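Local coordinates for phenylalanyl-tRNA synthetase beta chain (Pyrococcus horikoshii, PDB 2CXI), which attaches L-phenylalanine to tRNA(Phe) using ATP, as part of an alpha2beta2 synthetase of which this chain is an N-terminal piece of the beta subunit, at residues A[77-82]-A[311-316]; A[81-86]-A[260-265]; A[276-281]-A[325-330]. All blocks are in the same frame, centred on the assembly; numbering follows the deposited sequence.

Contact 1 of 3, residues A[77-82]-A[311-316]; sequences KGLPKY and MYEVEI
Met311, the C-prime residue of the Schellman motif that ends helix 300-309 in the B5 domain, meets Gly78 in the loop between helix 62-72 and strand 84-93. The motif is marked by Tyr312 N returning to Leu307 O and Met311 N to Glu308 O, and the positive phi of Met311 (79°) turns the chain toward strand 313-317. At this exit the two backbones come close enough for paired CA-H...O contacts, Met311 CA to Gly78 O at 3.2 Å and Gly78 CA to Tyr312 O at 3.4 Å. Gly78 O also accepts from Trp71 NE1, whereas the buried Tyr312 O has no hydrogen-bond donor in the model. Side chains add apolar contacts. Pro80 brings CD to 3.9 Å from Met311 CB, the two groups crossing at about a right angle, while the selenium end of Met311, a selenomethionine, leads away to Trp71 and Phe328. Leu79 sets CG 3.8 Å from Glu313 CB, and its CD2 lies 3.8 Å from Met311 O. Tyr312 points its CB away from the loop, and its OH is hydrogen-bonded to OD2 of Asp341, a predicted magnesium ligand. The loop is braced internally as well: Lys81 NZ folds back and donates to Leu79 O over 2.9 Å, approaching 28° out of the carbonyl plane.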
loop_
_atom_site.group_PDB
_atom_site.type_symbol
_atom_site.label_atom_id
_atom_site.label_comp_id
_atom_site.label_asym_id
_atom_site.label_seq_id
_atom_site.Cartn_x
_atom_site.Cartn_y
_atom_site.Cartn_z
ATOM N N LYS A 77 -28.778 -14.204 31.188
ATOM C CA LYS A 77 -29.424 -15.439 30.749
ATOM C C LYS A 77 -29.391 -15.620 29.238
ATOM O O LYS A 77 -29.196 -14.652 28.506
ATOM C CB LYS A 77 -30.843 -15.624 31.328
ATOM C CG LYS A 77 -31.960 -14.795 30.720
ATOM C CD LYS A 77 -33.276 -15.201 31.415
ATOM C CE LYS A 77 -34.382 -15.444 30.409
ATOM N NZ LYS A 77 -35.695 -15.577 31.118
ATOM N N GLY A 78 -29.534 -16.865 28.779
ATOM C CA GLY A 78 -29.492 -17.160 27.340
ATOM C C GLY A 78 -28.095 -17.110 26.762
ATOM O O GLY A 78 -27.118 -17.252 27.493
ATOM N N LEU A 79 -27.999 -16.916 25.447
ATOM C CA LEU A 79 -26.729 -16.860 24.770
ATOM C C LEU A 79 -25.954 -15.584 25.109
ATOM O O LEU A 79 -26.506 -14.499 24.963
ATOM C CB LEU A 79 -26.943 -16.825 23.256
ATOM C CG LEU A 79 -26.660 -17.906 22.235
ATOM C CD1 LEU A 79 -26.719 -17.217 20.872
ATOM C CD2 LEU A 79 -25.349 -18.666 22.432
ATOM N N PRO A 80 -24.689 -15.683 25.519
ATOM C CA PRO A 80 -23.849 -14.484 25.674
ATOM C C PRO A 80 -23.565 -13.885 24.307
ATOM O O PRO A 80 -23.268 -14.608 23.368
ATOM C CB PRO A 80 -22.559 -14.999 26.315
ATOM C CG PRO A 80 -22.569 -16.469 26.143
ATOM C CD PRO A 80 -23.986 -16.910 25.914
ATOM N N LYS A 81 -23.678 -12.574 24.214
ATOM C CA LYS A 81 -23.599 -11.857 22.944
ATOM C C LYS A 81 -22.194 -11.311 22.778
ATOM O O LYS A 81 -21.695 -10.672 23.676
ATOM C CB LYS A 81 -24.597 -10.685 22.963
ATOM C CG LYS A 81 -26.043 -11.072 23.250
ATOM C CD LYS A 81 -26.530 -12.251 22.371
ATOM C CE LYS A 81 -28.047 -12.407 22.461
ATOM N NZ LYS A 81 -28.435 -13.786 22.861
ATOM N N TYR A 82 -21.565 -11.578 21.637
ATOM C CA TYR A 82 -20.219 -11.059 21.341
ATOM C C TYR A 82 -20.161 -10.322 20.003
ATOM O O TYR A 82 -20.367 -10.940 18.961
ATOM C CB TYR A 82 -19.224 -12.222 21.320
ATOM C CG TYR A 82 -19.101 -12.908 22.656
ATOM C CD1 TYR A 82 -18.369 -12.324 23.700
ATOM C CD2 TYR A 82 -19.692 -14.142 22.865
ATOM C CE1 TYR A 82 -18.283 -12.937 24.927
ATOM C CE2 TYR A 82 -19.588 -14.778 24.093
ATOM C CZ TYR A 82 -18.903 -14.173 25.107
ATOM O OH TYR A 82 -18.829 -14.818 26.309
HETATM N N MSE A 311 -26.475 -21.049 29.329
HETATM C CA MSE A 311 -25.990 -20.173 28.254
HETATM C C MSE A 311 -26.469 -20.593 26.872
HETATM O O MSE A 311 -25.847 -20.228 25.858
HETATM C CB MSE A 311 -24.461 -20.004 28.279
HETATM C CG MSE A 311 -23.944 -19.471 29.625
HETATM SE SE MSE A 311 -22.047 -19.095 29.604
HETATM C CE MSE A 311 -21.444 -20.734 29.277
ATOM N N TYR A 312 -27.604 -21.300 26.816
ATOM C CA TYR A 312 -28.175 -21.658 25.514
ATOM C C TYR A 312 -29.242 -20.668 25.078
ATOM O O TYR A 312 -30.008 -20.170 25.894
ATOM C CB TYR A 312 -28.849 -23.047 25.486
ATOM C CG TYR A 312 -27.962 -24.248 25.669
ATOM C CD1 TYR A 312 -27.508 -24.997 24.560
ATOM C CD2 TYR A 312 -27.647 -24.693 26.954
ATOM C CE1 TYR A 312 -26.713 -26.134 24.743
ATOM C CE2 TYR A 312 -26.854 -25.831 27.135
ATOM C CZ TYR A 312 -26.417 -26.546 26.052
ATOM O OH TYR A 312 -25.648 -27.671 26.261
ATOM N N GLU A 313 -29.325 -20.448 23.769
ATOM C CA GLU A 313 -30.539 -19.911 23.194
ATOM C C GLU A 313 -31.442 -21.081 22.898
ATOM O O GLU A 313 -30.979 -22.120 22.439
ATOM C CB GLU A 313 -30.285 -19.103 21.914
ATOM C CG GLU A 313 -31.576 -18.631 21.259
ATOM C CD GLU A 313 -31.313 -17.954 19.935
ATOM O OE1 GLU A 313 -30.858 -16.799 19.956
ATOM O OE2 GLU A 313 -31.560 -18.591 18.892
ATOM N N VAL A 314 -32.729 -20.925 23.177
ATOM C CA VAL A 314 -33.673 -22.045 23.098
ATOM C C VAL A 314 -34.951 -21.575 22.377
ATOM O O VAL A 314 -35.595 -20.621 22.823
ATOM C CB VAL A 314 -34.102 -22.551 24.523
ATOM C CG1 VAL A 314 -35.058 -23.732 24.391
ATOM C CG2 VAL A 314 -32.890 -22.898 25.412
ATOM N N GLU A 315 -35.268 -22.251 21.273
ATOM C CA GLU A 315 -36.489 -22.044 20.503
ATOM C C GLU A 315 -37.230 -23.377 20.437
ATOM O O GLU A 315 -36.749 -24.318 19.819
ATOM C CB GLU A 315 -36.167 -21.548 19.077
ATOM C CG GLU A 315 -37.263 -21.887 18.061
ATOM C CD GLU A 315 -37.098 -21.173 16.720
ATOM O OE1 GLU A 315 -36.657 -21.828 15.725
ATOM O OE2 GLU A 315 -37.412 -19.953 16.667
ATOM N N ILE A 316 -38.393 -23.439 21.077
ATOM C CA ILE A 316 -39.173 -24.674 21.101
ATOM C C ILE A 316 -40.323 -24.592 20.116
ATOM O O ILE A 316 -41.118 -23.652 20.169
ATOM C CB ILE A 316 -39.741 -24.959 22.500
ATOM C CG1 ILE A 316 -38.619 -25.118 23.541
ATOM C CG2 ILE A 316 -40.650 -26.226 22.443
ATOM C CD1 ILE A 316 -39.149 -24.972 24.968
#

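Contact 2 of 3, residues A[81-86]-A[260-265]; sequences KYEVKK and KIRSVR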
loop_
_atom_site.group_PDB
_atom_site.type_symbol
_atom_site.label_atom_id
_atom_site.label_comp_id
_atom_site.label_asym_id
_atom_site.label_seq_id
_atom_site.Cartn_x
_atom_site.Cartn_y
_atom_site.Cartn_z
ATOM N N LYS A 81 -23.678 -12.574 24.214
ATOM C CA LYS A 81 -23.599 -11.857 22.944
ATOM C C LYS A 81 -22.194 -11.311 22.778
ATOM O O LYS A 81 -21.695 -10.672 23.676
ATOM C CB LYS A 81 -24.597 -10.685 22.963
ATOM C CG LYS A 81 -26.043 -11.072 23.250
ATOM C CD LYS A 81 -26.530 -12.251 22.371
ATOM C CE LYS A 81 -28.047 -12.407 22.461
ATOM N NZ LYS A 81 -28.435 -13.786 22.861
ATOM N N TYR A 82 -21.565 -11.578 21.637
ATOM C CA TYR A 82 -20.219 -11.059 21.341
ATOM C C TYR A 82 -20.161 -10.322 20.003
ATOM O O TYR A 82 -20.367 -10.940 18.961
ATOM C CB TYR A 82 -19.224 -12.222 21.320
ATOM C CG TYR A 82 -19.101 -12.908 22.656
ATOM C CD1 TYR A 82 -18.369 -12.324 23.700
ATOM C CD2 TYR A 82 -19.692 -14.142 22.865
ATOM C CE1 TYR A 82 -18.283 -12.937 24.927
ATOM C CE2 TYR A 82 -19.588 -14.778 24.093
ATOM C CZ TYR A 82 -18.903 -14.173 25.107
ATOM O OH TYR A 82 -18.829 -14.818 26.309
ATOM N N GLU A 83 -19.892 -9.021 20.002
ATOM C CA GLU A 83 -19.790 -8.330 18.714
ATOM C C GLU A 83 -18.333 -8.422 18.203
ATOM O O GLU A 83 -17.376 -8.248 18.964
ATOM C CB GLU A 83 -20.238 -6.891 18.885
ATOM C CG GLU A 83 -20.171 -6.020 17.651
ATOM C CD GLU A 83 -19.980 -4.572 18.046
ATOM O OE1 GLU A 83 -20.944 -3.962 18.543
ATOM O OE2 GLU A 83 -18.857 -4.054 17.876
ATOM N N VAL A 84 -18.159 -8.752 16.937
ATOM C CA VAL A 84 -16.821 -8.808 16.388
ATOM C C VAL A 84 -16.843 -7.833 15.229
ATOM O O VAL A 84 -17.707 -7.939 14.352
ATOM C CB VAL A 84 -16.435 -10.237 15.935
ATOM C CG1 VAL A 84 -15.056 -10.260 15.203
ATOM C CG2 VAL A 84 -16.392 -11.165 17.149
ATOM N N LYS A 85 -15.936 -6.874 15.237
ATOM C CA LYS A 85 -15.784 -5.987 14.072
ATOM C C LYS A 85 -14.461 -6.274 13.363
ATOM O O LYS A 85 -13.489 -6.589 14.008
ATOM C CB LYS A 85 -15.820 -4.541 14.538
ATOM C CG LYS A 85 -17.175 -4.184 15.098
ATOM C CD LYS A 85 -17.488 -2.730 14.906
ATOM C CE LYS A 85 -17.370 -1.959 16.181
ATOM N NZ LYS A 85 -18.117 -0.675 16.067
ATOM N N LYS A 86 -14.409 -6.141 12.040
ATOM C CA LYS A 86 -13.135 -6.364 11.336
ATOM C C LYS A 86 -12.105 -5.301 11.666
ATOM O O LYS A 86 -12.429 -4.110 11.680
ATOM C CB LYS A 86 -13.337 -6.410 9.832
ATOM C CG LYS A 86 -14.327 -7.454 9.421
ATOM C CD LYS A 86 -13.971 -7.955 8.062
ATOM C CE LYS A 86 -14.501 -7.057 6.997
ATOM N NZ LYS A 86 -14.268 -7.729 5.686
ATOM N N LYS A 260 -12.915 -5.173 23.264
ATOM C CA LYS A 260 -13.687 -5.162 22.002
ATOM C C LYS A 260 -12.967 -6.048 20.988
ATOM O O LYS A 260 -11.813 -5.806 20.666
ATOM C CB LYS A 260 -13.918 -3.706 21.523
ATOM C CG LYS A 260 -14.697 -2.891 22.626
ATOM C CD LYS A 260 -14.898 -1.423 22.259
ATOM C CE LYS A 260 -15.669 -0.685 23.390
ATOM N NZ LYS A 260 -15.182 0.752 23.519
ATOM N N ILE A 261 -13.640 -7.101 20.531
ATOM C CA ILE A 261 -12.977 -8.160 19.760
ATOM C C ILE A 261 -12.986 -7.748 18.292
ATOM O O ILE A 261 -14.028 -7.362 17.751
ATOM C CB ILE A 261 -13.739 -9.485 19.897
ATOM C CG1 ILE A 261 -13.795 -9.925 21.354
ATOM C CG2 ILE A 261 -13.104 -10.583 18.990
ATOM C CD1 ILE A 261 -14.718 -11.161 21.573
ATOM N N ARG A 262 -11.825 -7.831 17.659
ATOM C CA ARG A 262 -11.666 -7.389 16.274
ATOM C C ARG A 262 -11.128 -8.565 15.507
ATOM O O ARG A 262 -10.172 -9.211 15.971
ATOM C CB ARG A 262 -10.676 -6.223 16.215
ATOM C CG ARG A 262 -11.137 -4.970 16.983
ATOM C CD ARG A 262 -12.485 -4.483 16.468
ATOM N NE ARG A 262 -13.039 -3.319 17.139
ATOM C CZ ARG A 262 -14.217 -3.297 17.765
ATOM N NH1 ARG A 262 -14.977 -4.408 17.858
ATOM N NH2 ARG A 262 -14.631 -2.167 18.308
ATOM N N SER A 263 -11.724 -8.868 14.352
ATOM C CA SER A 263 -11.296 -9.996 13.560
ATOM C C SER A 263 -10.128 -9.611 12.660
ATOM O O SER A 263 -9.921 -8.433 12.358
ATOM C CB SER A 263 -12.438 -10.563 12.713
ATOM O OG SER A 263 -12.870 -9.645 11.747
ATOM N N VAL A 264 -9.358 -10.611 12.251
ATOM C CA VAL A 264 -8.278 -10.370 11.320
ATOM C C VAL A 264 -8.480 -11.321 10.126
ATOM O O VAL A 264 -9.173 -12.360 10.246
ATOM C CB VAL A 264 -6.829 -10.417 11.960
ATOM C CG1 VAL A 264 -6.797 -10.075 13.474
ATOM C CG2 VAL A 264 -6.091 -11.658 11.662
ATOM N N ARG A 265 -7.936 -10.914 8.976
ATOM C CA ARG A 265 -7.964 -11.704 7.734
ATOM C C ARG A 265 -6.729 -12.585 7.715
ATOM O O ARG A 265 -5.607 -12.093 7.791
ATOM C CB ARG A 265 -7.957 -10.717 6.537
ATOM C CG ARG A 265 -8.098 -11.324 5.173
ATOM C CD ARG A 265 -8.340 -10.240 4.061
ATOM N NE ARG A 265 -7.070 -9.697 3.699
ATOM C CZ ARG A 265 -6.371 -9.998 2.608
ATOM N NH1 ARG A 265 -6.829 -10.805 1.656
ATOM N NH2 ARG A 265 -5.192 -9.433 2.473
HETATM O O HOH W 1 -16.455 -7.367 21.294
#
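Lys85 and Arg262 face each other in a parallel pairing of strands 84-93 and 260-267, within the mixed sheet to which strands of the B3/4 domain belong. Lys85 bonds to both neighbours of Arg262: its N donates to Ile261 O at 3.2 Å, and its O accepts from Ser263 N at 2.9 Å. Just before the pairing a water bridges the strands, donating to Glu83 O and accepting from Ile261 N. Val84, Ile261 and Ser263 share one face, where Val84 CG2 touches Ile261 CG2 (3.8 Å) and Val84 CG1 lies 3.6 Å from Ser263 CB; Ser263 OG is bound by Glu274. Lys85 and Arg262 point to the other face and lie side by side. Arg262 is bent at chi2 (-57°), and its NH1 donates to Ile261 O at 3.1 Å from above the carbonyl plane, giving that oxygen two protein donors. Lys85 CB and CD lie over one guanidinium face toward its rim, CB 3.4 Å from NH1, and Lys260 CB lies over the opposite face, likewise near the rim. Glu83 brings OE2 near both cations in long salt bridges, 3.9 Å to Arg262 NH1 and to Lys85 NZ; Glu110 is a further weak, long partner of Arg262 NE. These carboxylates probably offset part of the repulsion between Lys85 NZ and Arg262 NH2, 4.4 Å apart.

Contact 3 of 3, residues A[276-281]-A[325-330]; sequences PDLTPK and YPAFRD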
loop_
_atom_site.group_PDB
_atom_site.type_symbol
_atom_site.label_atom_id
_atom_site.label_comp_id
_atom_site.label_asym_id
_atom_site.label_seq_id
_atom_site.Cartn_x
_atom_site.Cartn_y
_atom_site.Cartn_z
ATOM N N PRO A 276 -11.441 -14.076 14.980
ATOM C CA PRO A 276 -12.216 -15.259 15.389
ATOM C C PRO A 276 -13.581 -15.297 14.735
ATOM O O PRO A 276 -14.126 -14.261 14.304
ATOM C CB PRO A 276 -12.407 -15.055 16.913
ATOM C CG PRO A 276 -12.501 -13.494 17.045
ATOM C CD PRO A 276 -11.473 -13.008 16.013
ATOM N N ASP A 277 -14.132 -16.486 14.660
ATOM C CA ASP A 277 -15.521 -16.649 14.235
ATOM C C ASP A 277 -16.331 -17.060 15.441
ATOM O O ASP A 277 -16.228 -18.202 15.886
ATOM C CB ASP A 277 -15.572 -17.745 13.189
ATOM C CG ASP A 277 -16.996 -18.017 12.666
ATOM O OD1 ASP A 277 -18.006 -17.429 13.143
ATOM O OD2 ASP A 277 -17.162 -18.847 11.766
ATOM N N LEU A 278 -17.154 -16.148 15.963
ATOM C CA LEU A 278 -17.909 -16.439 17.169
ATOM C C LEU A 278 -19.392 -16.696 16.875
ATOM O O LEU A 278 -20.229 -16.548 17.757
ATOM C CB LEU A 278 -17.742 -15.310 18.161
ATOM C CG LEU A 278 -16.310 -15.133 18.703
ATOM C CD1 LEU A 278 -16.352 -13.956 19.668
ATOM C CD2 LEU A 278 -15.776 -16.372 19.453
ATOM N N THR A 279 -19.704 -17.083 15.629
ATOM C CA THR A 279 -21.060 -17.511 15.281
ATOM C C THR A 279 -21.526 -18.621 16.252
ATOM O O THR A 279 -20.835 -19.641 16.399
ATOM C CB THR A 279 -21.033 -18.103 13.865
ATOM O OG1 THR A 279 -20.644 -17.089 12.945
ATOM C CG2 THR A 279 -22.434 -18.546 13.408
ATOM N N PRO A 280 -22.684 -18.446 16.894
ATOM C CA PRO A 280 -23.164 -19.457 17.845
ATOM C C PRO A 280 -23.212 -20.821 17.188
ATOM O O PRO A 280 -23.444 -20.920 15.978
ATOM C CB PRO A 280 -24.545 -18.924 18.275
ATOM C CG PRO A 280 -24.465 -17.451 17.998
ATOM C CD PRO A 280 -23.606 -17.304 16.792
ATOM N N LYS A 281 -22.903 -21.860 17.945
ATOM C CA LYS A 281 -23.069 -23.212 17.440
ATOM C C LYS A 281 -24.496 -23.731 17.679
ATOM O O LYS A 281 -25.250 -23.190 18.499
ATOM C CB LYS A 281 -22.025 -24.134 18.000
ATOM C CG LYS A 281 -20.597 -23.727 17.600
ATOM C CD LYS A 281 -19.605 -24.469 18.475
ATOM C CE LYS A 281 -18.171 -24.250 18.029
ATOM N NZ LYS A 281 -17.340 -25.379 18.557
ATOM N N TYR A 325 -25.537 -22.321 21.172
ATOM C CA TYR A 325 -24.638 -22.216 22.321
ATOM C C TYR A 325 -23.340 -21.521 21.919
ATOM O O TYR A 325 -23.036 -21.409 20.708
ATOM C CB TYR A 325 -24.411 -23.613 22.942
ATOM C CG TYR A 325 -23.735 -24.637 22.020
ATOM C CD1 TYR A 325 -24.491 -25.452 21.165
ATOM C CD2 TYR A 325 -22.353 -24.802 22.033
ATOM C CE1 TYR A 325 -23.878 -26.439 20.344
ATOM C CE2 TYR A 325 -21.726 -25.755 21.226
ATOM C CZ TYR A 325 -22.487 -26.574 20.383
ATOM O OH TYR A 325 -21.841 -27.512 19.582
ATOM N N PRO A 326 -22.593 -21.010 22.910
ATOM C CA PRO A 326 -21.418 -20.147 22.641
ATOM C C PRO A 326 -20.337 -20.866 21.835
ATOM O O PRO A 326 -20.135 -22.074 22.012
ATOM C CB PRO A 326 -20.875 -19.843 24.038
ATOM C CG PRO A 326 -22.042 -20.064 24.962
ATOM C CD PRO A 326 -22.843 -21.171 24.364
ATOM N N ALA A 327 -19.675 -20.136 20.931
ATOM C CA ALA A 327 -18.606 -20.700 20.080
ATOM C C ALA A 327 -17.354 -21.052 20.887
ATOM O O ALA A 327 -16.438 -21.679 20.342
ATOM C CB ALA A 327 -18.224 -19.691 18.968
ATOM N N PHE A 328 -17.299 -20.635 22.158
ATOM C CA PHE A 328 -16.180 -21.031 23.070
ATOM C C PHE A 328 -16.308 -22.483 23.639
ATOM O O PHE A 328 -15.415 -22.956 24.356
ATOM C CB PHE A 328 -15.913 -19.968 24.172
ATOM C CG PHE A 328 -17.078 -19.722 25.129
ATOM C CD1 PHE A 328 -17.674 -18.471 25.179
ATOM C CD2 PHE A 328 -17.534 -20.717 26.011
ATOM C CE1 PHE A 328 -18.739 -18.208 26.040
ATOM C CE2 PHE A 328 -18.579 -20.467 26.906
ATOM C CZ PHE A 328 -19.200 -19.210 26.920
ATOM N N ARG A 329 -17.415 -23.171 23.295
ATOM C CA ARG A 329 -17.626 -24.579 23.667
ATOM C C ARG A 329 -17.483 -25.485 22.453
ATOM O O ARG A 329 -17.934 -25.143 21.351
ATOM C CB ARG A 329 -19.030 -24.803 24.250
ATOM C CG ARG A 329 -19.322 -24.163 25.618
ATOM C CD ARG A 329 -20.648 -24.600 26.161
ATOM N NE ARG A 329 -20.743 -26.044 26.457
ATOM C CZ ARG A 329 -21.787 -26.571 27.113
ATOM N NH1 ARG A 329 -22.799 -25.772 27.488
ATOM N NH2 ARG A 329 -21.840 -27.871 27.378
ATOM N N ASP A 330 -16.837 -26.624 22.638
ATOM C CA ASP A 330 -16.829 -27.635 21.602
ATOM C C ASP A 330 -17.027 -29.041 22.197
ATOM O O ASP A 330 -16.717 -30.042 21.548
ATOM C CB ASP A 330 -15.573 -27.529 20.690
ATOM C CG ASP A 330 -14.313 -28.142 21.319
ATOM O OD1 ASP A 330 -14.325 -28.450 22.554
ATOM O OD2 ASP A 330 -13.258 -28.343 20.646
HETATM O O HOH W 2 -20.501 -17.404 20.340
HETATM O O HOH W 3 -15.155 -23.248 17.996
#
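Lys281 lays its CB over one face of the Tyr325 ring, a CH-pi contact 3.7 Å from the ring centroid and 21° off the normal. CG of Tyr325 sits between its backbone N and carbonyl carbon (chi1 62°), the crowded position, and the two side chains cross obliquely. Their backbones form an antiparallel hydrogen-bonded pair, Lys281 N to Tyr325 O and Tyr325 N to Lys281 O, each 2.8 Å. Beyond CG the lysine is extended, which carries NZ to Arg329 O (2.9 Å) beside Asp330 CB; this oxygen also lies at the tyrosine's edge, in the ring plane. A water that donates to Ala327 O accepts a weak bond from Lys281 NZ. Ala327 points CB at the first segment, 3.7 Å from both Leu278 CA and Thr279 O, with Leu278 CD2 at 4.2 Å. Another water joins Leu278 O to Ala327 N. The segments are shaped locally by an Asx turn, in which Asp277 OD1 accepts from Thr279 N, and by a type I turn from Pro326 to Arg329. Arg329, at the end of the turn, makes salt bridges through NH2 with Asp331 and Asp341, both predicted magnesium ligands. The pairing starts strand 281-286 against the end of strand 320-325, as part of the three-stranded antiparallel sheet of the B5 domain, next to the predicted magnesium site.

How the contacts relate
From the N terminus, the loop after helix 62-72 supplies 77-82 and runs directly into 81-86, so contacts 1 and 2 start from one continuous stretch and share Lys81 and Tyr82. Contact 2 closes first, joining strand 84-93 to strand 260-267; contact 3 opens afterwards at 276-281, in series with it. Contact 1 closes at 311-316, before 325-330 completes contact 3, so these two cross. Phe328 and Leu278 of contact 3 meet Tyr82, with Tyr82 OH 3.4 Å from Phe328 CE1, and Met311 CE also packs on Phe328. Contact 3 touches both others, so the three together tie the N-terminal part, the mixed sheet that includes strands of the B3/4 domain, and the B5 domain.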